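Local coordinates for enolase from the environmental genome shotgun sequencing of the Sargasso Sea (PDB 2QGY), which binds magnesium and probably, as an enolase-superfamily member, uses it to stabilise an enolate formed when a base abstracts a proton from a carboxylate substrate, at the interface of chains A and B. Numbering follows the deposited sequence. Chains: chain A/B, Enolase from the environmental genome shotgun sequencing of the Sargasso Sea.

Contact 1: the interface of chains A and B. Residues chain A 70, 73, 92; chain B 57-58.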
# COMPACT_ATOMS: atom_id res chain seq x y z
N LEU A 70 0.82 6.63 14.96
CA LEU A 70 0.62 5.32 15.57
C LEU A 70 1.19 5.31 16.98
O LEU A 70 0.57 4.80 17.91
CB LEU A 70 1.24 4.23 14.71
CG LEU A 70 0.51 4.01 13.37
CD1 LEU A 70 1.26 2.99 12.50
CD2 LEU A 70 -0.93 3.58 13.55
N GLU A 73 -1.13 6.98 19.45
CA GLU A 73 -2.28 6.14 19.73
C GLU A 73 -1.96 4.99 20.67
O GLU A 73 -2.74 4.65 21.55
CB GLU A 73 -2.89 5.63 18.41
CG GLU A 73 -4.13 4.75 18.58
CD GLU A 73 -5.35 5.49 19.17
OE1 GLU A 73 -5.36 6.74 19.24
OE2 GLU A 73 -6.32 4.79 19.53
N LEU A 92 -7.25 -1.00 13.80
CA LEU A 92 -7.30 0.34 13.25
C LEU A 92 -7.09 0.41 11.74
O LEU A 92 -7.68 1.28 11.07
CB LEU A 92 -6.37 1.27 14.04
CG LEU A 92 -4.87 1.19 13.95
CD1 LEU A 92 -4.40 2.01 12.74
CD2 LEU A 92 -4.31 1.81 15.23
N ASN B 57 -7.68 6.34 8.59
CA ASN B 57 -7.50 6.65 10.02
C ASN B 57 -6.03 6.52 10.43
O ASN B 57 -5.37 5.50 10.16
CB ASN B 57 -8.38 5.69 10.85
CG ASN B 57 -8.60 6.14 12.29
OD1 ASN B 57 -8.96 5.31 13.15
ND2 ASN B 57 -8.41 7.42 12.57
N PHE B 58 -5.50 7.60 11.02
CA PHE B 58 -4.11 7.71 11.51
C PHE B 58 -3.08 8.00 10.42
O PHE B 58 -1.88 8.14 10.69
CB PHE B 58 -3.66 6.52 12.39
CG PHE B 58 -4.53 6.33 13.61
CD1 PHE B 58 -4.38 7.17 14.72
CD2 PHE B 58 -5.51 5.34 13.65
CE1 PHE B 58 -5.20 7.00 15.86
CE2 PHE B 58 -6.33 5.17 14.76
CZ PHE B 58 -6.18 6.00 15.86
O HOH W 1 -5.52 2.89 9.26
O HOH W 2 -9.67 2.92 11.86

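Contact 2: the interface of chains A and B. Residues chain A 93, 96-97, 101; chain B 54, 56, 59, 99, 253.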
# COMPACT_ATOMS: atom_id res chain seq x y z
N SER A 93 -6.30 -0.51 11.18
CA SER A 93 -6.05 -0.48 9.73
C SER A 93 -7.24 -0.97 8.90
O SER A 93 -7.40 -0.56 7.75
CB SER A 93 -4.79 -1.25 9.35
OG SER A 93 -4.90 -2.62 9.67
N HIS A 96 -6.83 -1.85 5.28
CA HIS A 96 -6.17 -0.87 4.41
C HIS A 96 -4.67 -1.00 4.60
O HIS A 96 -4.15 -0.67 5.67
CB HIS A 96 -6.61 0.53 4.78
CG HIS A 96 -8.06 0.80 4.54
ND1 HIS A 96 -8.97 0.96 5.57
CD2 HIS A 96 -8.77 0.96 3.39
CE1 HIS A 96 -10.17 1.20 5.07
NE2 HIS A 96 -10.07 1.21 3.75
N ARG A 97 -3.97 -1.50 3.60
CA ARG A 97 -2.55 -1.84 3.80
C ARG A 97 -1.64 -0.91 3.02
O ARG A 97 -1.79 0.32 3.08
CB ARG A 97 -2.30 -3.31 3.48
CG ARG A 97 -3.00 -4.29 4.41
CD ARG A 97 -2.63 -5.75 4.09
NE ARG A 97 -3.20 -6.20 2.81
CZ ARG A 97 -4.38 -6.82 2.68
NH1 ARG A 97 -4.82 -7.17 1.48
NH2 ARG A 97 -5.13 -7.11 3.75
N PHE A 101 2.39 2.12 4.88
CA PHE A 101 1.85 1.82 6.20
C PHE A 101 2.60 0.64 6.83
O PHE A 101 2.93 0.66 8.02
CB PHE A 101 0.34 1.54 6.11
CG PHE A 101 -0.29 1.20 7.41
CD1 PHE A 101 -0.56 2.21 8.37
CD2 PHE A 101 -0.67 -0.10 7.69
CE1 PHE A 101 -1.16 1.89 9.58
CE2 PHE A 101 -1.27 -0.41 8.90
CZ PHE A 101 -1.52 0.59 9.84
N PHE B 54 -8.44 9.88 -0.62
CA PHE B 54 -9.14 8.95 0.24
C PHE B 54 -8.42 8.92 1.58
O PHE B 54 -7.25 8.56 1.67
CB PHE B 54 -9.20 7.55 -0.34
CG PHE B 54 -9.80 6.54 0.60
CD1 PHE B 54 -11.16 6.56 0.90
CD2 PHE B 54 -8.99 5.58 1.19
CE1 PHE B 54 -11.71 5.62 1.78
CE2 PHE B 54 -9.54 4.64 2.07
CZ PHE B 54 -10.91 4.66 2.36
N ILE B 56 -7.54 7.84 5.43
CA ILE B 56 -7.41 6.58 6.18
C ILE B 56 -7.00 6.94 7.61
O ILE B 56 -6.08 7.72 7.81
CB ILE B 56 -6.34 5.67 5.54
CG1 ILE B 56 -6.47 5.63 4.00
CG2 ILE B 56 -6.44 4.24 6.09
CD1 ILE B 56 -5.25 4.97 3.34
N ARG B 59 -3.54 8.10 9.19
CA ARG B 59 -2.63 8.31 8.08
C ARG B 59 -2.94 9.60 7.31
O ARG B 59 -2.27 9.91 6.31
CB ARG B 59 -2.72 7.08 7.18
CG ARG B 59 -2.23 5.84 7.91
CD ARG B 59 -3.17 4.65 7.67
NE ARG B 59 -2.89 4.00 6.40
CZ ARG B 59 -3.22 2.73 6.12
NH1 ARG B 59 -3.89 1.98 6.99
NH2 ARG B 59 -2.89 2.22 4.94
N LEU B 99 -2.07 2.07 -0.55
CA LEU B 99 -3.25 2.96 -0.56
C LEU B 99 -2.95 4.38 -0.17
O LEU B 99 -3.54 5.30 -0.74
CB LEU B 99 -4.36 2.45 0.37
CG LEU B 99 -5.18 1.25 -0.02
CD1 LEU B 99 -6.42 1.22 0.92
CD2 LEU B 99 -5.64 1.33 -1.51
N LYS B 253 -10.25 -1.53 -1.27
CA LYS B 253 -9.04 -1.48 -0.43
C LYS B 253 -7.74 -1.69 -1.20
O LYS B 253 -6.68 -1.81 -0.58
CB LYS B 253 -9.15 -2.46 0.75
CG LYS B 253 -10.22 -2.00 1.73
CD LYS B 253 -10.43 -2.87 2.87
CE LYS B 253 -11.72 -2.45 3.62
NZ LYS B 253 -12.40 -3.73 3.98
O HOH W 3 -4.79 -2.16 1.07

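Contact 1: the interface of chains A and B
B:Phe58 pushes its ring against A:Leu92 and A:Glu73, which sit on two different helices of the partner chain. The protein belongs to the enolase superfamily, and all of these residues lie in the part matching the mandelate racemase/muconate lactonizing enzyme N-terminal domain. The partners approach from one side of the ring plane, A:Leu92 by the CD2–CE2 bond and A:Glu73 by CE1–CZ. CD1, a methyl of A:Leu92, lies 3.6 Å from CD2 of B:Phe58, while the second methyl, CD2, lies 3.9 Å from ring atom CE2. The two side chains run at about a right angle, and both methyls of the leucine fork stay on the same side of the ring. At the other bond, the A:Glu73 carboxylate carbon CD comes within 3.4 Å of B:Phe58 CZ and its oxygen OE1 within 3.4 Å of CE1. Carboxylate and ring planes are turned 49° apart, which is not a flat stack. A looser touch comes from A:Leu70, whose methyl CD2 is 4.2 Å from CB of B:Phe58.

Over the opposite face stands the amide nitrogen ND2 of B:Asn57, offset toward the rim, so the ring has a neighbour from its own chain behind it. In A:Glu73, CG extends opposite the backbone N (chi1 -179°), which puts it beside the ring, and the bend at chi2 (66°) turns the carboxylate toward CE1–CZ. Helices 60-74 and 82-93 supply the chain A residues. Farther out, two waters span the contact at the end of helix 82-93: one bridges the carbonyl O of A:Leu92 to the side-chain OD1 of B:Asn57, 2.8 Å from that oxygen, and the other links the same carbonyl to the backbone O of B:Asn57.

Contact 2: the interface of chains A and B
The guanidinium of B:Arg59 lies flat on the ring of A:Phe101, in a cation-pi stack within this patch of the enolase-superfamily protein. The planes are only 9° apart, and NH1 stands over the ring centre, 3.6 Å from the centroid. The opposite face of the guanidinium is covered by CG2 of B:Ile56, so the group is sandwiched between the partner's ring and its own chain. Its rotation is further fixed in plane: NH1 donates to the backbone O of A:His96 at 3.0 Å, with 157° at the hydrogen. That partner lies within the guanidinium plane, although the nitrogen approaches from above the plane of the carbonyl. NH2 makes a weaker bond to the same oxygen. Bends at chi2 and chi3 (82°) lay the guanidinium flat over the A:Phe101 ring while the two side chains cross at about a right angle.

A:His96 fills the neighbouring part of the tight side. CD1 of B:Leu99 meets the imidazole edge in plane, 3.4 Å from CD2, while CG2 of B:Ile56 packs on CB at 3.9 Å. B:Phe54 crosses the imidazole at about a right angle with CZ 3.8 Å from NE2, and the aliphatic chain of B:Lys253 covers one face near the rim, CG lying 3.7 Å from CD2. A weak bond from ND1 to the backbone O of A:Ser93 may help hold the ring's turn.

The looser side lies past the imidazole, where the backbones of A:Arg97 and B:Lys253 meet through a water. It lies 2.7 Å from the backbone N of A:Arg97 and also touches the backbone O of B:Lys253.

The centres of the C-alpha atoms of contact 1 and contact 2 are about 10 Å apart, and the two form adjoining parts of one interface. Helix 82-93 of chain A serves both, with A:Leu92 in contact 1 and A:Ser93 in contact 2. On chain B the loop after strand 48-53 does likewise, B:Phe58 and B:Arg59 being consecutive. Contact 2 also reaches B:Lys253, directly after the magnesium ligand B:Glu252, which suggests that the interface lies close to chain B's metal site. Two-fold symmetry repeats each contact with chains exchanged, consistent with a dimer, though the crystal alone does not prove one in solution.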